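Local atomic coordinates of cytosine deaminase (Klebsiella pneumoniae, PDB entry 4R85), a protein that catalyses the hydrolytic deamination of 5-methylcytosine and probably of cytosine, using an iron(II) ion bound in an amidohydrolase barrel. Residues Pro216-Leu224 / Thr242-Tyr252; Asp339-Phe347 / Leu375-Val384. All coordinates share one frame; numbering follows the deposited sequence.

Interaction 1. Residues Pro216-Leu224 / Thr242-Tyr252; sequences PQSRFLEVL and TCAMGSYDNAY
Arg219 stacked on Tyr252 forms the outer layer of a largely buried contact between two neighbouring beta-alpha loops of the amidohydrolase (TIM-type) barrel. Residues 216-224 follow strand 205-209, whose His209 binds iron, and run into helix 220-231; residues 242-252 come directly after the iron ligand His241 and enter helix 250-263. The guanidinium of Arg219 lies over one face of the Tyr252 ring, the planes 2° apart and CZ 3.6 Å from the ring centroid, a cation-pi stack. The Arg219 chain, extended from CG to NE, carries its CD over the Tyr252 ring as well. At the far end of that ring, Tyr252 OH donates to Glu222 OE2 at 2.6 Å, reaching the carboxylate on its anti side but 33° out of its plane. Tyr248 takes the next layer: its ring lies between the backbone of Ala244 and Met245 on one face and Tyr252 CE2, set toward the rim of the Tyr248 ring, on the other. Its hydroxyl donates to Ser218 O at 2.7 Å, in the carbonyl plane and on a lone pair. Leu221 CD2 meets Met245 CE at 3.6 Å, and Phe267 of strand 266-269 touches both side chains. Asp211 secures the incoming loop through the hydroxyl of Ser218 and the backbone N atoms of Phe220 and Leu221. Asp249, the N-cap of helix 250-263, accepts from Tyr252 N through OD2 and so ties the start of the helix that presents the stacked ring. Two waters complete the joint. One bridges Pro216 O, Arg219 NH1 and Asp249 N; the other donates to both tyrosine hydroxyls, Tyr248 OH and Tyr252 OH, and accepts from Glu222 N at 3.1 Å.

Interaction 2. Residues Asp339-Phe347 / Leu375-Val384; sequences DDLQRCLDF and LDAENDYEAV
Asp380 presses its carboxylate against the turn that follows Leu341, and its OD2 accepts from Leu345 N at 2.9 Å. The N-H arrives from above the carboxylate plane, 43° out of it, at a fairly straight 155°. Cys344 N is also near this oxygen, but at a poor angle for a bond. With CG of Asp380 anti to its carbonyl carbon (chi1 -72°), the group crosses Leu345 at a slant, and Leu345 CB comes within 3.3 Å of Asp380 OD2. Apolar contacts flank this bond. Leu341 CD1 meets the edge of the Tyr381 ring, 3.8 Å from Tyr381 CD1, while Leu341 CD2 and Cys344 SG both rest on Val384 CG1. Leu345 CD1 reaches Ala383 CB at 4.1 Å and, more loosely, Leu375 CD1. In the next shell Asn379, the N-cap, points OD1 at Glu382 N (2.9 Å) and steadies the first turn of helix 380-386, from which Asp380 and Tyr381 project. Arg343 grips Asp346 side-on, NE and NH1 both going to OD2, and is itself paired with Asp297. Arg9, from the loop between strands 2-7 and 14-20, makes salt bridges to both Asp346 and Asp380, which probably eases the repulsion between these two carboxylates. On the other flank, Tyr381 OH is hydrogen-bonded to Pro316 O of the second subunit. Helix 322-332 backs Leu341, Cys344 and Leu345. The arrangement joins the end of helix 338-342 and the 3-10 turn after it to the chain leaving strand 372-375, where the small beta domain built from both chain ends meets the amidohydrolase barrel.

Overall arrangement
Interaction 1 comes first along the chain and closes before interaction 2 opens. Their centres lie about 30 Å apart and their nearest atoms about 13 Å, so they do not touch. All four segments fall within the amidohydrolase family region. Residues 216-224 and 242-252 follow successive barrel strands, 205-209 and 237-240, which lead to the iron ligands His209 and His241. Residues 339-347 follow strand 303-305 and helix 322-332, while 375-384 leave strand 372-375, which pairs antiparallel with the first barrel strand, 47-57. Interaction 1 thus joins two successive loops of the metal-binding barrel, the Thr242 side chain about 11 Å from the iron, and interaction 2 joins barrel to small beta domain. Each also meets the second subunit.

Interaction 1. Residues Pro216-Leu224 / Thr242-Tyr252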
loop_
_atom_site.group_PDB
_atom_site.type_symbol
_atom_site.label_atom_id
_atom_site.label_comp_id
_atom_site.label_asym_id
_atom_site.label_seq_id
_atom_site.Cartn_x
_atom_site.Cartn_y
_atom_site.Cartn_z
ATOM N N PRO A 216 -2.281 -2.741 -26.023
ATOM C CA PRO A 216 -3.424 -3.661 -26.169
ATOM C C PRO A 216 -3.174 -4.744 -27.218
ATOM O O PRO A 216 -3.899 -5.737 -27.247
ATOM C CB PRO A 216 -4.562 -2.746 -26.649
ATOM C CG PRO A 216 -4.178 -1.389 -26.203
ATOM C CD PRO A 216 -2.675 -1.341 -26.273
ATOM N N GLN A 217 -2.171 -4.566 -28.074
ATOM C CA GLN A 217 -1.882 -5.608 -29.056
ATOM C C GLN A 217 -0.767 -6.566 -28.629
ATOM O O GLN A 217 -0.366 -7.439 -29.393
ATOM C CB GLN A 217 -1.636 -5.016 -30.445
ATOM C CG GLN A 217 -2.829 -4.196 -30.948
ATOM C CD GLN A 217 -4.197 -4.866 -30.708
ATOM O OE1 GLN A 217 -4.387 -6.071 -30.939
ATOM N NE2 GLN A 217 -5.160 -4.066 -30.263
ATOM N N SER A 218 -0.288 -6.433 -27.396
ATOM C CA SER A 218 0.686 -7.394 -26.906
ATOM C C SER A 218 -0.077 -8.638 -26.450
ATOM O O SER A 218 -0.644 -8.667 -25.355
ATOM C CB SER A 218 1.513 -6.803 -25.759
ATOM O OG SER A 218 2.627 -7.633 -25.468
ATOM N N ARG A 219 -0.112 -9.656 -27.304
ATOM C CA ARG A 219 -0.966 -10.815 -27.042
ATOM C C ARG A 219 -0.184 -12.130 -27.065
ATOM O O ARG A 219 -0.624 -13.121 -27.640
ATOM C CB ARG A 219 -2.111 -10.858 -28.063
ATOM C CG ARG A 219 -3.101 -9.696 -27.942
ATOM C CD ARG A 219 -4.128 -9.715 -29.081
ATOM N NE ARG A 219 -5.120 -8.651 -28.943
ATOM C CZ ARG A 219 -6.248 -8.581 -29.649
ATOM N NH1 ARG A 219 -7.089 -7.567 -29.470
ATOM N NH2 ARG A 219 -6.522 -9.515 -30.547
ATOM N N PHE A 220 0.982 -12.147 -26.437
ATOM C CA PHE A 220 1.749 -13.383 -26.380
ATOM C C PHE A 220 1.156 -14.386 -25.396
ATOM O O PHE A 220 1.425 -15.578 -25.480
ATOM C CB PHE A 220 3.225 -13.065 -26.123
ATOM C CG PHE A 220 3.820 -12.255 -27.228
ATOM C CD1 PHE A 220 3.875 -10.870 -27.145
ATOM C CD2 PHE A 220 4.223 -12.868 -28.405
ATOM C CE1 PHE A 220 4.383 -10.122 -28.198
ATOM C CE2 PHE A 220 4.735 -12.121 -29.458
ATOM C CZ PHE A 220 4.804 -10.745 -29.352
ATOM N N LEU A 221 0.327 -13.892 -24.480
ATOM C CA LEU A 221 -0.382 -14.763 -23.551
ATOM C C LEU A 221 -1.149 -15.875 -24.278
ATOM O O LEU A 221 -1.098 -17.034 -23.856
ATOM C CB LEU A 221 -1.341 -13.940 -22.677
ATOM C CG LEU A 221 -2.177 -14.785 -21.714
ATOM C CD1 LEU A 221 -1.271 -15.580 -20.766
ATOM C CD2 LEU A 221 -3.111 -13.872 -20.920
ATOM N N GLU A 222 -1.845 -15.539 -25.367
ATOM C CA GLU A 222 -2.594 -16.564 -26.114
ATOM C C GLU A 222 -1.675 -17.649 -26.674
ATOM O O GLU A 222 -2.048 -18.813 -26.726
ATOM C CB GLU A 222 -3.450 -15.961 -27.236
ATOM C CG GLU A 222 -2.644 -15.377 -28.416
ATOM C CD GLU A 222 -3.523 -14.804 -29.529
ATOM O OE1 GLU A 222 -3.095 -14.834 -30.711
ATOM O OE2 GLU A 222 -4.628 -14.302 -29.219
ATOM N N VAL A 223 -0.472 -17.266 -27.096
ATOM C CA VAL A 223 0.464 -18.241 -27.650
ATOM C C VAL A 223 0.947 -19.182 -26.555
ATOM O O VAL A 223 1.014 -20.394 -26.743
ATOM C CB VAL A 223 1.684 -17.555 -28.308
ATOM C CG1 VAL A 223 2.607 -18.604 -28.932
ATOM C CG2 VAL A 223 1.214 -16.569 -29.353
ATOM N N LEU A 224 1.274 -18.612 -25.403
ATOM C CA LEU A 224 1.748 -19.394 -24.274
ATOM C C LEU A 224 0.666 -20.358 -23.764
ATOM O O LEU A 224 0.931 -21.546 -23.532
ATOM C CB LEU A 224 2.193 -18.450 -23.149
ATOM C CG LEU A 224 2.644 -19.109 -21.840
ATOM C CD1 LEU A 224 3.904 -19.923 -22.066
ATOM C CD2 LEU A 224 2.867 -18.074 -20.743
ATOM N N THR A 242 1.027 -10.102 -16.837
ATOM C CA THR A 242 0.182 -9.976 -18.011
ATOM C C THR A 242 -0.475 -8.603 -18.001
ATOM O O THR A 242 -1.687 -8.497 -18.127
ATOM C CB THR A 242 -0.866 -11.112 -18.039
ATOM O OG1 THR A 242 -1.556 -11.176 -16.780
ATOM C CG2 THR A 242 -0.156 -12.443 -18.267
ATOM N N CYS A 243 0.341 -7.547 -17.853
ATOM C CA CYS A 243 -0.170 -6.181 -17.717
ATOM C C CYS A 243 -1.049 -5.746 -18.892
ATOM O O CYS A 243 -2.044 -5.034 -18.708
ATOM C CB CYS A 243 0.986 -5.195 -17.552
ATOM S SG CYS A 243 2.049 -5.590 -16.140
ATOM N N ALA A 244 -0.671 -6.156 -20.098
ATOM C CA ALA A 244 -1.458 -5.812 -21.286
ATOM C C ALA A 244 -2.921 -6.266 -21.178
ATOM O O ALA A 244 -3.809 -5.643 -21.760
ATOM C CB ALA A 244 -0.805 -6.391 -22.542
ATOM N N MET A 245 -3.182 -7.349 -20.449
ATOM C CA MET A 245 -4.562 -7.797 -20.292
ATOM C C MET A 245 -5.429 -6.700 -19.661
ATOM O O MET A 245 -6.601 -6.562 -19.984
ATOM C CB MET A 245 -4.658 -9.091 -19.480
ATOM C CG MET A 245 -6.056 -9.688 -19.526
ATOM S SD MET A 245 -6.342 -10.849 -18.175
ATOM C CE MET A 245 -5.048 -12.023 -18.525
ATOM N N GLY A 246 -4.840 -5.895 -18.784
ATOM C CA GLY A 246 -5.550 -4.753 -18.228
ATOM C C GLY A 246 -5.891 -3.663 -19.236
ATOM O O GLY A 246 -6.610 -2.718 -18.910
ATOM N N SER A 247 -5.386 -3.789 -20.462
ATOM C CA SER A 247 -5.760 -2.869 -21.528
ATOM C C SER A 247 -6.412 -3.560 -22.742
ATOM O O SER A 247 -6.665 -2.903 -23.755
ATOM C CB SER A 247 -4.527 -2.072 -21.989
ATOM O OG SER A 247 -3.970 -1.330 -20.908
ATOM N N TYR A 248 -6.675 -4.872 -22.660
ATOM C CA TYR A 248 -7.191 -5.598 -23.832
ATOM C C TYR A 248 -8.560 -5.108 -24.273
ATOM O O TYR A 248 -9.374 -4.644 -23.468
ATOM C CB TYR A 248 -7.307 -7.118 -23.593
ATOM C CG TYR A 248 -6.020 -7.900 -23.714
ATOM C CD1 TYR A 248 -4.881 -7.330 -24.284
ATOM C CD2 TYR A 248 -5.942 -9.212 -23.259
ATOM C CE1 TYR A 248 -3.703 -8.051 -24.381
ATOM C CE2 TYR A 248 -4.770 -9.941 -23.353
ATOM C CZ TYR A 248 -3.654 -9.353 -23.913
ATOM O OH TYR A 248 -2.487 -10.081 -24.003
ATOM N N ASP A 249 -8.809 -5.230 -25.565
ATOM C CA ASP A 249 -10.164 -5.142 -26.062
ATOM C C ASP A 249 -11.010 -6.141 -25.267
ATOM O O ASP A 249 -10.588 -7.270 -25.028
ATOM C CB ASP A 249 -10.204 -5.502 -27.540
ATOM C CG ASP A 249 -11.616 -5.525 -28.081
ATOM O OD1 ASP A 249 -12.099 -4.450 -28.504
ATOM O OD2 ASP A 249 -12.245 -6.609 -28.061
ATOM N N ASN A 250 -12.188 -5.716 -24.843
ATOM C CA ASN A 250 -13.018 -6.549 -23.979
ATOM C C ASN A 250 -13.645 -7.764 -24.639
ATOM O O ASN A 250 -13.803 -8.795 -23.985
ATOM C CB ASN A 250 -14.079 -5.705 -23.283
ATOM C CG ASN A 250 -13.470 -4.732 -22.318
ATOM O OD1 ASN A 250 -12.474 -5.040 -21.662
ATOM N ND2 ASN A 250 -14.039 -3.538 -22.243
ATOM N N ALA A 251 -14.004 -7.650 -25.920
ATOM C CA ALA A 251 -14.559 -8.788 -26.653
ATOM C C ALA A 251 -13.488 -9.863 -26.844
ATOM O O ALA A 251 -13.734 -11.062 -26.627
ATOM C CB ALA A 251 -15.124 -8.339 -27.999
ATOM N N TYR A 252 -12.292 -9.430 -27.227
ATOM C CA TYR A 252 -11.153 -10.337 -27.302
ATOM C C TYR A 252 -10.881 -10.983 -25.955
ATOM O O TYR A 252 -10.653 -12.185 -25.876
ATOM C CB TYR A 252 -9.894 -9.598 -27.761
ATOM C CG TYR A 252 -8.645 -10.449 -27.636
ATOM C CD1 TYR A 252 -8.476 -11.600 -28.416
ATOM C CD2 TYR A 252 -7.654 -10.121 -26.731
ATOM C CE1 TYR A 252 -7.333 -12.387 -28.296
ATOM C CE2 TYR A 252 -6.500 -10.894 -26.609
ATOM C CZ TYR A 252 -6.348 -12.014 -27.391
ATOM O OH TYR A 252 -5.205 -12.762 -27.245
HETATM O O HOH W 1 -6.625 -5.736 -27.344
HETATM O O HOH W 2 -3.121 -12.688 -25.259
#

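Interaction 2. Residues Asp339-Phe347 / Leu375-Val384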
loop_
_atom_site.group_PDB
_atom_site.type_symbol
_atom_site.label_atom_id
_atom_site.label_comp_id
_atom_site.label_asym_id
_atom_site.label_seq_id
_atom_site.Cartn_x
_atom_site.Cartn_y
_atom_site.Cartn_z
ATOM N N ASP A 339 -16.587 -10.648 0.774
ATOM C CA ASP A 339 -16.148 -12.006 0.460
ATOM C C ASP A 339 -14.680 -12.066 0.051
ATOM O O ASP A 339 -13.976 -13.020 0.407
ATOM C CB ASP A 339 -17.034 -12.637 -0.616
ATOM C CG ASP A 339 -18.375 -13.097 -0.062
ATOM O OD1 ASP A 339 -19.354 -13.173 -0.837
ATOM O OD2 ASP A 339 -18.445 -13.382 1.156
ATOM N N ASP A 340 -14.221 -11.055 -0.694
ATOM C CA ASP A 340 -12.809 -10.964 -1.071
ATOM C C ASP A 340 -11.918 -10.965 0.181
ATOM O O ASP A 340 -10.955 -11.720 0.274
ATOM C CB ASP A 340 -12.516 -9.674 -1.860
ATOM C CG ASP A 340 -13.282 -9.577 -3.182
ATOM O OD1 ASP A 340 -13.373 -10.585 -3.924
ATOM O OD2 ASP A 340 -13.783 -8.468 -3.485
ATOM N N LEU A 341 -12.252 -10.105 1.138
ATOM C CA LEU A 341 -11.440 -9.926 2.346
ATOM C C LEU A 341 -11.400 -11.153 3.263
ATOM O O LEU A 341 -10.393 -11.404 3.925
ATOM C CB LEU A 341 -11.891 -8.676 3.116
ATOM C CG LEU A 341 -11.478 -7.362 2.434
ATOM C CD1 LEU A 341 -12.126 -6.151 3.095
ATOM C CD2 LEU A 341 -9.967 -7.206 2.426
ATOM N N GLN A 342 -12.483 -11.924 3.291
ATOM C CA GLN A 342 -12.535 -13.135 4.106
ATOM C C GLN A 342 -11.616 -14.271 3.643
ATOM O O GLN A 342 -11.334 -15.186 4.416
ATOM C CB GLN A 342 -13.968 -13.654 4.217
ATOM C CG GLN A 342 -14.815 -12.888 5.214
ATOM C CD GLN A 342 -15.915 -13.750 5.808
ATOM O OE1 GLN A 342 -16.140 -13.741 7.020
ATOM N NE2 GLN A 342 -16.600 -14.508 4.955
ATOM N N ARG A 343 -11.173 -14.228 2.389
ATOM C CA ARG A 343 -10.282 -15.266 1.850
ATOM C C ARG A 343 -9.047 -14.687 1.148
ATOM O O ARG A 343 -8.396 -15.385 0.363
ATOM C CB ARG A 343 -11.042 -16.202 0.883
ATOM C CG ARG A 343 -11.879 -15.515 -0.215
ATOM C CD ARG A 343 -11.047 -14.839 -1.313
ATOM N NE ARG A 343 -10.230 -15.797 -2.057
ATOM C CZ ARG A 343 -10.320 -15.996 -3.367
ATOM N NH1 ARG A 343 -9.551 -16.907 -3.957
ATOM N NH2 ARG A 343 -11.175 -15.281 -4.090
ATOM N N CYS A 344 -8.729 -13.421 1.407
ATOM C CA CYS A 344 -7.661 -12.752 0.644
ATOM C C CYS A 344 -6.277 -13.359 0.853
ATOM O O CYS A 344 -5.373 -13.168 0.025
ATOM C CB CYS A 344 -7.620 -11.250 0.942
ATOM S SG CYS A 344 -7.180 -10.841 2.653
ATOM N N LEU A 345 -6.086 -14.102 1.938
ATOM C CA LEU A 345 -4.765 -14.706 2.148
ATOM C C LEU A 345 -4.433 -15.796 1.115
ATOM O O LEU A 345 -3.256 -16.157 0.942
ATOM C CB LEU A 345 -4.595 -15.223 3.586
ATOM C CG LEU A 345 -4.407 -14.141 4.659
ATOM C CD1 LEU A 345 -4.258 -14.758 6.055
ATOM C CD2 LEU A 345 -3.213 -13.231 4.326
ATOM N N ASP A 346 -5.460 -16.299 0.423
ATOM C CA ASP A 346 -5.262 -17.212 -0.712
ATOM C C ASP A 346 -4.186 -16.710 -1.684
ATOM O O ASP A 346 -3.404 -17.494 -2.225
ATOM C CB ASP A 346 -6.545 -17.364 -1.533
ATOM C CG ASP A 346 -7.621 -18.192 -0.843
ATOM O OD1 ASP A 346 -7.358 -18.830 0.205
ATOM O OD2 ASP A 346 -8.746 -18.212 -1.389
ATOM N N PHE A 347 -4.175 -15.405 -1.928
ATOM C CA PHE A 347 -3.344 -14.829 -2.990
ATOM C C PHE A 347 -1.861 -14.748 -2.658
ATOM O O PHE A 347 -1.042 -14.458 -3.537
ATOM C CB PHE A 347 -3.888 -13.459 -3.410
ATOM C CG PHE A 347 -5.303 -13.523 -3.915
ATOM C CD1 PHE A 347 -5.587 -14.138 -5.127
ATOM C CD2 PHE A 347 -6.349 -13.010 -3.166
ATOM C CE1 PHE A 347 -6.891 -14.228 -5.594
ATOM C CE2 PHE A 347 -7.652 -13.095 -3.624
ATOM C CZ PHE A 347 -7.926 -13.702 -4.839
ATOM N N LEU A 375 0.477 -15.831 12.957
ATOM C CA LEU A 375 0.281 -14.423 12.603
ATOM C C LEU A 375 -0.466 -13.712 13.719
ATOM O O LEU A 375 -1.361 -14.294 14.322
ATOM C CB LEU A 375 -0.579 -14.308 11.353
ATOM C CG LEU A 375 -0.047 -14.320 9.936
ATOM C CD1 LEU A 375 -1.197 -13.982 9.011
ATOM C CD2 LEU A 375 1.094 -13.313 9.778
ATOM N N ASP A 376 -0.127 -12.449 13.972
ATOM C CA ASP A 376 -0.779 -11.680 15.028
ATOM C C ASP A 376 -2.131 -11.126 14.562
ATOM O O ASP A 376 -2.341 -9.911 14.522
ATOM C CB ASP A 376 0.132 -10.546 15.503
ATOM C CG ASP A 376 -0.358 -9.892 16.789
ATOM O OD1 ASP A 376 -1.118 -10.537 17.550
ATOM O OD2 ASP A 376 0.029 -8.727 17.037
ATOM N N ALA A 377 -3.035 -12.034 14.209
ATOM C CA ALA A 377 -4.388 -11.692 13.781
ATOM C C ALA A 377 -5.219 -12.966 13.820
ATOM O O ALA A 377 -4.658 -14.058 13.831
ATOM C CB ALA A 377 -4.367 -11.128 12.383
ATOM N N GLU A 378 -6.544 -12.841 13.824
ATOM C CA GLU A 378 -7.402 -14.016 13.995
ATOM C C GLU A 378 -8.062 -14.520 12.707
ATOM O O GLU A 378 -8.646 -15.601 12.693
ATOM C CB GLU A 378 -8.472 -13.765 15.063
ATOM C CG GLU A 378 -9.547 -12.783 14.646
ATOM C CD GLU A 378 -9.230 -11.362 15.057
ATOM O OE1 GLU A 378 -8.076 -10.922 14.850
ATOM O OE2 GLU A 378 -10.139 -10.693 15.600
ATOM N N ASN A 379 -7.979 -13.731 11.638
ATOM C CA ASN A 379 -8.558 -14.114 10.349
ATOM C C ASN A 379 -7.920 -13.319 9.203
ATOM O O ASN A 379 -7.081 -12.458 9.465
ATOM C CB ASN A 379 -10.096 -13.988 10.360
ATOM C CG ASN A 379 -10.584 -12.567 10.637
ATOM O OD1 ASN A 379 -9.931 -11.592 10.300
ATOM N ND2 ASN A 379 -11.761 -12.458 11.241
ATOM N N ASP A 380 -8.308 -13.615 7.958
ATOM C CA ASP A 380 -7.725 -12.974 6.767
ATOM C C ASP A 380 -7.905 -11.454 6.769
ATOM O O ASP A 380 -6.975 -10.708 6.480
ATOM C CB ASP A 380 -8.360 -13.515 5.478
ATOM C CG ASP A 380 -7.937 -14.936 5.146
ATOM O OD1 ASP A 380 -7.735 -15.753 6.071
ATOM O OD2 ASP A 380 -7.836 -15.239 3.933
ATOM N N TYR A 381 -9.120 -11.011 7.075
ATOM C CA TYR A 381 -9.465 -9.592 7.081
ATOM C C TYR A 381 -8.584 -8.787 8.031
ATOM O O TYR A 381 -8.030 -7.753 7.657
ATOM C CB TYR A 381 -10.931 -9.422 7.479
ATOM C CG TYR A 381 -11.334 -7.990 7.736
ATOM C CD1 TYR A 381 -11.589 -7.122 6.684
ATOM C CD2 TYR A 381 -11.466 -7.505 9.034
ATOM C CE1 TYR A 381 -11.966 -5.816 6.911
ATOM C CE2 TYR A 381 -11.842 -6.197 9.273
ATOM C CZ TYR A 381 -12.093 -5.358 8.204
ATOM O OH TYR A 381 -12.473 -4.056 8.431
ATOM N N GLU A 382 -8.461 -9.262 9.266
ATOM C CA GLU A 382 -7.629 -8.572 10.243
ATOM C C GLU A 382 -6.151 -8.623 9.864
ATOM O O GLU A 382 -5.416 -7.666 10.100
ATOM C CB GLU A 382 -7.869 -9.141 11.645
ATOM C CG GLU A 382 -9.230 -8.750 12.192
ATOM C CD GLU A 382 -9.340 -7.244 12.411
ATOM O OE1 GLU A 382 -8.387 -6.655 12.959
ATOM O OE2 GLU A 382 -10.367 -6.648 12.030
ATOM N N ALA A 383 -5.724 -9.731 9.267
ATOM C CA ALA A 383 -4.333 -9.863 8.842
ATOM C C ALA A 383 -3.941 -8.741 7.881
ATOM O O ALA A 383 -2.915 -8.084 8.076
ATOM C CB ALA A 383 -4.081 -11.238 8.214
ATOM N N VAL A 384 -4.767 -8.493 6.866
ATOM C CA VAL A 384 -4.441 -7.453 5.885
ATOM C C VAL A 384 -4.717 -6.041 6.419
ATOM O O VAL A 384 -3.969 -5.095 6.132
ATOM C CB VAL A 384 -5.108 -7.693 4.490
ATOM C CG1 VAL A 384 -6.594 -7.385 4.505
ATOM C CG2 VAL A 384 -4.400 -6.843 3.409
#